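Local coordinates for protein M32 carboxypeptidase (Chitinophagaceae bacterium, PDB 7A03) that probably removes amino acids one at a time from the C-terminal end of peptides, as a metal-dependent carboxypeptidase of the M32 (Taq) family, at residues A[118-123]-A[404-409]; A[229-234]-A[247-252]. All coordinates share one frame; numbering follows the deposited sequence.

Interaction 1: residues A[118-123]-A[404-409]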
ATOM      1  N   HIS A 118      -2.584 -14.590  18.632  1.00 41.88           N
ATOM      2  CA  HIS A 118      -3.642 -15.215  19.428  1.00 43.15           C
ATOM      3  C   HIS A 118      -4.327 -14.205  20.352  1.00 35.66           C
ATOM      4  O   HIS A 118      -5.562 -14.205  20.493  1.00 33.27           O
ATOM      5  CB  HIS A 118      -3.086 -16.411  20.200  1.00 47.15           C
ATOM      6  CG  HIS A 118      -2.701 -17.560  19.320  1.00 50.85           C
ATOM      7  ND1 HIS A 118      -3.620 -18.255  18.562  1.00 52.44           N
ATOM      8  CD2 HIS A 118      -1.498 -18.124  19.061  1.00 50.78           C
ATOM      9  CE1 HIS A 118      -3.001 -19.200  17.879  1.00 51.60           C
ATOM     10  NE2 HIS A 118      -1.711 -19.143  18.165  1.00 51.31           N
ATOM     11  N   ALA A 119      -3.542 -13.321  20.972  1.00 30.46           N
ATOM     12  CA  ALA A 119      -4.104 -12.349  21.901  1.00 30.89           C
ATOM     13  C   ALA A 119      -4.982 -11.335  21.181  1.00 37.32           C
ATOM     14  O   ALA A 119      -5.999 -10.898  21.721  1.00 36.64           O
ATOM     15  CB  ALA A 119      -2.982 -11.646  22.662  1.00 33.02           C
ATOM     16  N   TRP A 120      -4.611 -10.962  19.956  1.00 39.94           N
ATOM     17  CA  TRP A 120      -5.411 -10.022  19.184  1.00 42.08           C
ATOM     18  C   TRP A 120      -6.747 -10.634  18.800  1.00 42.61           C
ATOM     19  O   TRP A 120      -7.791  -9.974  18.898  1.00 40.05           O
ATOM     20  CB  TRP A 120      -4.634  -9.609  17.933  1.00 35.01           C
ATOM     21  CG  TRP A 120      -5.179  -8.404  17.230  1.00 30.01           C
ATOM     22  CD1 TRP A 120      -5.157  -7.114  17.675  1.00 29.13           C
ATOM     23  CD2 TRP A 120      -5.803  -8.376  15.944  1.00 28.94           C
ATOM     24  NE1 TRP A 120      -5.736  -6.284  16.745  1.00 27.81           N
ATOM     25  CE2 TRP A 120      -6.145  -7.033  15.676  1.00 23.14           C
ATOM     26  CE3 TRP A 120      -6.118  -9.357  14.998  1.00 31.60           C
ATOM     27  CZ2 TRP A 120      -6.780  -6.648  14.500  1.00 24.39           C
ATOM     28  CZ3 TRP A 120      -6.749  -8.974  13.833  1.00 25.60           C
ATOM     29  CH2 TRP A 120      -7.073  -7.629  13.592  1.00 26.30           C
ATOM     30  N   ILE A 121      -6.737 -11.899  18.365  1.00 41.21           N
ATOM     31  CA  ILE A 121      -7.999 -12.562  18.040  1.00 38.16           C
ATOM     32  C   ILE A 121      -8.920 -12.594  19.259  1.00 41.68           C
ATOM     33  O   ILE A 121     -10.099 -12.203  19.189  1.00 39.57           O
ATOM     34  CB  ILE A 121      -7.742 -13.965  17.467  1.00 35.34           C
ATOM     35  CG1 ILE A 121      -7.108 -13.856  16.080  1.00 35.66           C
ATOM     36  CG2 ILE A 121      -9.034 -14.769  17.421  1.00 35.18           C
ATOM     37  CD1 ILE A 121      -8.020 -13.236  15.030  1.00 29.45           C
ATOM     38  N   LYS A 122      -8.399 -13.044  20.403  1.00 41.52           N
ATOM     39  CA  LYS A 122      -9.298 -13.160  21.550  1.00 42.38           C
ATOM     40  C   LYS A 122      -9.670 -11.798  22.139  1.00 41.09           C
ATOM     41  O   LYS A 122     -10.760 -11.648  22.707  1.00 40.78           O
ATOM     42  CB  LYS A 122      -8.797 -14.181  22.575  1.00 46.47           C
ATOM     43  CG  LYS A 122      -7.489 -13.863  23.262  1.00 48.92           C
ATOM     44  CD  LYS A 122      -7.608 -14.087  24.760  1.00 51.76           C
ATOM     45  CE  LYS A 122      -8.206 -15.436  25.099  1.00 50.94           C
ATOM     46  NZ  LYS A 122      -8.592 -15.458  26.536  1.00 53.54           N
ATOM     47  N   ALA A 123      -8.815 -10.785  21.974  1.00 34.62           N
ATOM     48  CA  ALA A 123      -9.162  -9.440  22.416  1.00 34.05           C
ATOM     49  C   ALA A 123     -10.300  -8.869  21.587  1.00 33.32           C
ATOM     50  O   ALA A 123     -11.246  -8.292  22.135  1.00 32.22           O
ATOM     51  CB  ALA A 123      -7.936  -8.529  22.340  1.00 29.27           C
ATOM     52  N   GLY A 404     -11.970   0.898  17.704  1.00 25.86           N
ATOM     53  CA  GLY A 404     -10.859   1.753  18.054  1.00 22.96           C
ATOM     54  C   GLY A 404      -9.518   1.078  17.864  1.00 22.91           C
ATOM     55  O   GLY A 404      -9.169   0.693  16.748  1.00 22.66           O
ATOM     56  N   VAL A 405      -8.789   0.887  18.969  1.00 25.17           N
ATOM     57  CA  VAL A 405      -7.389   0.469  18.931  1.00 21.40           C
ATOM     58  C   VAL A 405      -7.191  -0.941  18.384  1.00 24.06           C
ATOM     59  O   VAL A 405      -6.096  -1.273  17.916  1.00 21.92           O
ATOM     60  CB  VAL A 405      -6.752   0.657  20.324  1.00 25.94           C
ATOM     61  CG1 VAL A 405      -7.343  -0.328  21.332  1.00 24.22           C
ATOM     62  CG2 VAL A 405      -5.248   0.516  20.249  1.00 18.81           C
ATOM     63  N   LEU A 406      -8.215  -1.785  18.411  1.00 25.33           N
ATOM     64  CA  LEU A 406      -8.073  -3.159  17.949  1.00 22.82           C
ATOM     65  C   LEU A 406      -8.482  -3.358  16.489  1.00 23.31           C
ATOM     66  O   LEU A 406      -8.620  -4.503  16.051  1.00 22.54           O
ATOM     67  CB  LEU A 406      -8.870  -4.107  18.851  1.00 25.97           C
ATOM     68  CG  LEU A 406      -8.444  -4.247  20.312  1.00 27.87           C
ATOM     69  CD1 LEU A 406      -9.408  -5.165  21.039  1.00 30.15           C
ATOM     70  CD2 LEU A 406      -7.021  -4.794  20.413  1.00 26.55           C
ATOM     71  N   GLN A 407      -8.671  -2.280  15.715  1.00 20.59           N
ATOM     72  CA  GLN A 407      -9.216  -2.453  14.370  1.00 20.62           C
ATOM     73  C   GLN A 407      -8.193  -3.014  13.385  1.00 19.07           C
ATOM     74  O   GLN A 407      -8.563  -3.769  12.481  1.00 23.31           O
ATOM     75  CB  GLN A 407      -9.817  -1.145  13.845  1.00 21.18           C
ATOM     76  CG  GLN A 407      -8.839   0.027  13.733  1.00 21.09           C
ATOM     77  CD  GLN A 407      -9.531   1.294  13.232  1.00 20.26           C
ATOM     78  OE1 GLN A 407      -9.518   1.584  12.040  1.00 20.02           O
ATOM     79  NE2 GLN A 407     -10.159   2.034  14.145  1.00 21.70           N
ATOM     80  N   ASP A 408      -6.926  -2.646  13.518  1.00 17.98           N
ATOM     81  CA  ASP A 408      -5.924  -2.946  12.505  1.00 17.48           C
ATOM     82  C   ASP A 408      -4.975  -4.026  13.006  1.00 18.59           C
ATOM     83  O   ASP A 408      -4.564  -4.015  14.171  1.00 22.49           O
ATOM     84  CB  ASP A 408      -5.142  -1.687  12.111  1.00 15.84           C
ATOM     85  CG  ASP A 408      -5.897  -0.837  11.118  1.00 19.94           C
ATOM     86  OD1 ASP A 408      -6.668  -1.412  10.323  1.00 18.91           O
ATOM     87  OD2 ASP A 408      -5.719   0.403  11.119  1.00 18.09           O
ATOM     88  N   ILE A 409      -4.631  -4.953  12.104  1.00 22.11           N
ATOM     89  CA  ILE A 409      -3.842  -6.134  12.455  1.00 24.22           C
ATOM     90  C   ILE A 409      -2.348  -5.867  12.527  1.00 23.94           C
ATOM     91  O   ILE A 409      -1.608  -6.708  13.056  1.00 20.20           O
ATOM     92  CB  ILE A 409      -4.131  -7.240  11.420  1.00 22.04           C
ATOM     93  CG1 ILE A 409      -3.758  -8.626  11.965  1.00 23.26           C
ATOM     94  CG2 ILE A 409      -3.417  -6.947  10.099  1.00 22.20           C
ATOM     95  CD1 ILE A 409      -4.272  -9.781  11.085  1.00 27.64           C
TER
HETATM   96  O   HOH W   1      -4.828  -3.571  17.130  1.00 29.44           O
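W120 lays the six-membered part of its indole against I409, whose CG1 sits 3.9 Å from the centroid of that ring. The line from the ring centroid to CG1 is 26° off the ring normal, a CH-pi contact over the face. W120 comes from helix 103-126 of the mainly helical M32 carboxypeptidase fold. Segment 404-409 lies in the loop between helices 382-394 and 420-439 and begins with a type I beta turn from G404 to Q407. CG of W120 is anti to the backbone N (chi1 -166°), and this carries the indole across to the loop. The ring meets backbone as well as side chains. Its CZ2 lies 3.2 Å from L406 O, in an oblique approach, while Q407 O lies at the ring edge, near its plane. At the other end of the indole, CD1 packs on L406 CD2. The second methyl of L406, CD1, reaches A123 CB at 3.9 Å, one helical turn on from W120. Outside the two segments, F132 meets W120 edge-to-face, and R124 donates to L406 O. Elsewhere in the fold, D408 forms salt bridges to R350 and R365, and Q407 hydrogen-bonds to L348 and R350. A water accepts from W120 NE1 at 2.9 Å and donates to V405 O and to D408 O. An alanine in place of W120 would probably open a gap beside I409 and L406 and leave the water bound at NE1 without its N-H donor. Within the turn, G404 O takes Q407 N and Q407 NE2 from opposite faces of its plane.

Interaction 2: residues A[229-234]-A[247-252]. With CIT (citric acid), chain G.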
ATOM      1  N   GLY A 229      -2.271 -12.114 -16.693  1.00 12.08           N
ATOM      2  CA  GLY A 229      -2.942 -11.862 -15.436  1.00 11.63           C
ATOM      3  C   GLY A 229      -4.362 -12.354 -15.524  1.00 12.78           C
ATOM      4  O   GLY A 229      -4.798 -12.899 -16.551  1.00 16.16           O
ATOM      5  N   ARG A 230      -5.073 -12.168 -14.423  1.00 13.64           N
ATOM      6  CA  ARG A 230      -6.467 -12.563 -14.308  1.00 13.27           C
ATOM      7  C   ARG A 230      -7.002 -11.980 -13.015  1.00 11.25           C
ATOM      8  O   ARG A 230      -6.233 -11.581 -12.126  1.00 12.96           O
ATOM      9  CB  ARG A 230      -6.622 -14.100 -14.307  1.00 11.77           C
ATOM     10  CG  ARG A 230      -5.880 -14.804 -13.169  1.00 12.85           C
ATOM     11  CD  ARG A 230      -6.291 -16.319 -13.058  1.00 14.16           C
ATOM     12  NE  ARG A 230      -7.699 -16.440 -12.687  1.00 12.71           N
ATOM     13  CZ  ARG A 230      -8.672 -16.768 -13.534  1.00 15.32           C
ATOM     14  NH1 ARG A 230      -8.385 -17.079 -14.797  1.00 18.52           N
ATOM     15  NH2 ARG A 230      -9.919 -16.814 -13.099  1.00 15.41           N
ATOM     16  N   GLN A 231      -8.324 -11.940 -12.914  1.00 12.38           N
ATOM     17  CA  GLN A 231      -9.024 -11.483 -11.727  1.00 11.67           C
ATOM     18  C   GLN A 231      -9.850 -12.617 -11.142  1.00 12.12           C
ATOM     19  O   GLN A 231     -10.472 -13.395 -11.887  1.00 13.91           O
ATOM     20  CB  GLN A 231      -9.962 -10.297 -12.021  1.00 11.57           C
ATOM     21  CG  GLN A 231     -10.679  -9.789 -10.767  1.00 13.30           C
ATOM     22  CD  GLN A 231     -11.516  -8.541 -11.006  1.00 16.01           C
ATOM     23  OE1 GLN A 231     -12.626  -8.619 -11.559  1.00 18.12           O
ATOM     24  NE2 GLN A 231     -11.022  -7.402 -10.548  1.00 10.15           N
ATOM     25  N   ASP A 232      -9.897 -12.667  -9.813  1.00 13.31           N
ATOM     26  CA  ASP A 232     -10.717 -13.612  -9.070  1.00 11.58           C
ATOM     27  C   ASP A 232     -11.325 -12.880  -7.882  1.00 16.32           C
ATOM     28  O   ASP A 232     -10.980 -11.731  -7.591  1.00 16.48           O
ATOM     29  CB  ASP A 232      -9.895 -14.834  -8.614  1.00 13.08           C
ATOM     30  CG  ASP A 232      -9.377 -15.643  -9.786  1.00 12.38           C
ATOM     31  OD1 ASP A 232     -10.157 -16.479 -10.306  1.00 16.17           O
ATOM     32  OD2 ASP A 232      -8.223 -15.417 -10.219  1.00 13.18           O
ATOM     33  N   ILE A 233     -12.278 -13.518  -7.234  1.00 13.60           N
ATOM     34  CA  ILE A 233     -12.900 -12.983  -6.020  1.00 13.75           C
ATOM     35  C   ILE A 233     -12.098 -13.422  -4.802  1.00 14.07           C
ATOM     36  O   ILE A 233     -11.679 -14.584  -4.697  1.00 16.75           O
ATOM     37  CB  ILE A 233     -14.363 -13.463  -5.902  1.00 16.13           C
ATOM     38  CG1 ILE A 233     -15.202 -12.963  -7.075  1.00 14.55           C
ATOM     39  CG2 ILE A 233     -14.969 -13.014  -4.570  1.00 18.47           C
ATOM     40  CD1 ILE A 233     -15.541 -11.466  -7.014  1.00 19.48           C
ATOM     41  N   SER A 234     -11.874 -12.499  -3.866  1.00 14.12           N
ATOM     42  CA  SER A 234     -11.335 -12.848  -2.561  1.00 13.06           C
ATOM     43  C   SER A 234     -11.964 -11.955  -1.497  1.00 16.13           C
ATOM     44  O   SER A 234     -12.674 -10.993  -1.812  1.00 18.79           O
ATOM     45  CB  SER A 234      -9.797 -12.811  -2.562  1.00 17.33           C
ATOM     46  OG  SER A 234      -9.322 -11.493  -2.366  1.00 14.31           O
ATOM     47  N   VAL A 247       0.472 -11.619 -13.235  1.00 11.26           N
ATOM     48  CA  VAL A 247       0.153 -10.630 -12.217  1.00 11.69           C
ATOM     49  C   VAL A 247      -1.348 -10.680 -12.003  1.00 12.12           C
ATOM     50  O   VAL A 247      -2.118 -10.300 -12.892  1.00 13.31           O
ATOM     51  CB  VAL A 247       0.598  -9.228 -12.646  1.00 10.53           C
ATOM     52  CG1 VAL A 247       0.185  -8.208 -11.559  1.00 12.92           C
ATOM     53  CG2 VAL A 247       2.103  -9.204 -12.911  1.00 13.82           C
ATOM     54  N   ARG A 248      -1.772 -11.136 -10.831  1.00 11.24           N
ATOM     55  CA  ARG A 248      -3.168 -11.463 -10.575  1.00 10.67           C
ATOM     56  C   ARG A 248      -3.763 -10.488  -9.568  1.00 11.68           C
ATOM     57  O   ARG A 248      -3.080 -10.037  -8.635  1.00 11.35           O
ATOM     58  CB  ARG A 248      -3.322 -12.922 -10.098  1.00 11.60           C
ATOM     59  CG  ARG A 248      -2.685 -13.897 -11.079  1.00 13.07           C
ATOM     60  CD  ARG A 248      -3.019 -15.347 -10.761  1.00 11.50           C
ATOM     61  NE  ARG A 248      -2.247 -16.237 -11.610  1.00 11.64           N
ATOM     62  CZ  ARG A 248      -2.355 -17.560 -11.589  1.00 11.82           C
ATOM     63  NH1 ARG A 248      -3.269 -18.140 -10.824  1.00 11.87           N
ATOM     64  NH2 ARG A 248      -1.562 -18.282 -12.353  1.00 12.89           N
ATOM     65  N   VAL A 249      -5.033 -10.142  -9.784  1.00 12.25           N
ATOM     66  CA  VAL A 249      -5.763  -9.251  -8.891  1.00 12.31           C
ATOM     67  C   VAL A 249      -6.997  -9.955  -8.357  1.00 12.48           C
ATOM     68  O   VAL A 249      -7.544 -10.874  -8.978  1.00 11.90           O
ATOM     69  CB  VAL A 249      -6.150  -7.929  -9.595  1.00 13.52           C
ATOM     70  CG1 VAL A 249      -4.910  -7.199 -10.032  1.00 15.09           C
ATOM     71  CG2 VAL A 249      -7.082  -8.190 -10.780  1.00 14.47           C
ATOM     72  N   THR A 250      -7.450  -9.515  -7.194  1.00 11.12           N
ATOM     73  CA  THR A 250      -8.734  -9.960  -6.682  1.00 11.84           C
ATOM     74  C   THR A 250      -9.621  -8.766  -6.399  1.00 14.25           C
ATOM     75  O   THR A 250      -9.152  -7.631  -6.253  1.00 12.92           O
ATOM     76  CB  THR A 250      -8.584 -10.842  -5.431  1.00 11.85           C
ATOM     77  OG1 THR A 250      -8.089 -10.058  -4.340  1.00 13.44           O
ATOM     78  CG2 THR A 250      -7.593 -11.980  -5.698  1.00 12.56           C
ATOM     79  N   THR A 251     -10.921  -9.024  -6.348  1.00 14.28           N
ATOM     80  CA  THR A 251     -11.866  -7.990  -5.991  1.00 13.05           C
ATOM     81  C   THR A 251     -12.972  -8.630  -5.179  1.00 15.02           C
ATOM     82  O   THR A 251     -12.999  -9.850  -4.980  1.00 15.50           O
ATOM     83  CB  THR A 251     -12.352  -7.226  -7.227  1.00 15.37           C
ATOM     84  OG1 THR A 251     -13.070  -6.054  -6.804  1.00 15.37           O
ATOM     85  CG2 THR A 251     -13.260  -8.103  -8.095  1.00 17.09           C
ATOM     86  N   ARG A 252     -13.886  -7.797  -4.702  1.00 14.91           N
ATOM     87  CA  ARG A 252     -15.060  -8.252  -3.988  1.00 17.36           C
ATOM     88  C   ARG A 252     -16.232  -7.418  -4.474  1.00 18.03           C
ATOM     89  O   ARG A 252     -16.083  -6.233  -4.784  1.00 18.09           O
ATOM     90  CB  ARG A 252     -14.897  -8.067  -2.474  1.00 19.38           C
ATOM     91  CG  ARG A 252     -14.322  -6.720  -2.098  1.00 31.42           C
ATOM     92  CD  ARG A 252     -14.299  -6.503  -0.596  1.00 39.75           C
ATOM     93  NE  ARG A 252     -14.029  -5.104  -0.272  1.00 43.98           N
ATOM     94  CZ  ARG A 252     -14.576  -4.457   0.753  1.00 57.97           C
ATOM     95  NH1 ARG A 252     -15.429  -5.084   1.555  1.00 62.45           N
ATOM     96  NH2 ARG A 252     -14.277  -3.183   0.972  1.00 59.67           N
TER
HETATM   97  C1  CIT G 605     -10.888 -13.271 -15.467  1.00 30.16           C
HETATM   98  O1  CIT G 605     -11.427 -13.824 -14.483  1.00 30.70           O
HETATM   99  O2  CIT G 605      -9.735 -12.800 -15.343  1.00 24.89           O
HETATM  100  C2  CIT G 605     -11.629 -13.187 -16.783  1.00 35.25           C
HETATM  101  O   HOH W   2      -9.203  -6.105  -8.822  1.00 15.08           O
HETATM  102  O   HOH W   3      -6.539 -13.580  -9.116  1.00 12.94           O
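Strands 229-233 and 247-251 run parallel, their axes 4.6 Å apart at closest approach and inclined at 27°. Four backbone hydrogen bonds join the segments from R230 to S234. V249 N binds R230 O at 3.0 Å, and V249 O accepts from D232 N. Further on, T251 N binds D232 O, and T251 O accepts from S234 N. Q231, V249, I233 and T251 share one face of the sheet. CB of Q231 rests on CG2 of V249, 3.8 Å away. CG of Q231 is anti to the backbone N (chi1 -179°) and the chain runs on extended, which places the amide against T251 CG2. Its NE2 also gives a hydrogen bond to a water that donates to T250 O. R230, D232, R248 and T250 lie on the other face. R230 grips D232 side-on: NE meets the syn lone pair of OD2 at 2.7 Å, and NH2 reaches OD1. Both carboxylate oxygens lie close to the guanidinium plane, which fixes the rotation of the group, and Y38 also bonds OD1. R230 CG packs against R248 CD at 3.8 Å, with the two guanidinium planes 72° apart. R248 has its own salt bridge, to D246, and a cation-pi contact with W33. At the far end the hydroxyls of S234 and T250 are hydrogen-bonded, OG to OG1, at 2.7 Å. A citrate, probably from the crystallisation liquor, accepts from Q231 N on the outer edge of strand 229-233. This is the parallel pair of a small mixed sheet. The V249 side chain touches residues of the HExxH pattern (H267, E268, H271) on helix 258-277, which, as in related metallopeptidases, probably provides metal ligands, although no metal is bound to its histidines here.

In the fold
From the N terminus, the chain passes through four helices before helix 103-126, which carries the first half of interaction 1. It then runs through further helices to strand 229-233. After a short excursion through strand 239-241 it returns as strand 247-251, and interaction 2 closes this small loop, with 12 residues between its segments. Helix 258-277 follows, and the chain continues through more helices to the loop 404-409. There interaction 1 closes a much longer loop, spanning 280 residues, and interaction 2 is nested inside it. The contact centres are about 27 Å apart, and their nearest atoms about 12 Å. Interaction 1 ties an early helix to a late loop; interaction 2 joins neighbouring strands of the sheet.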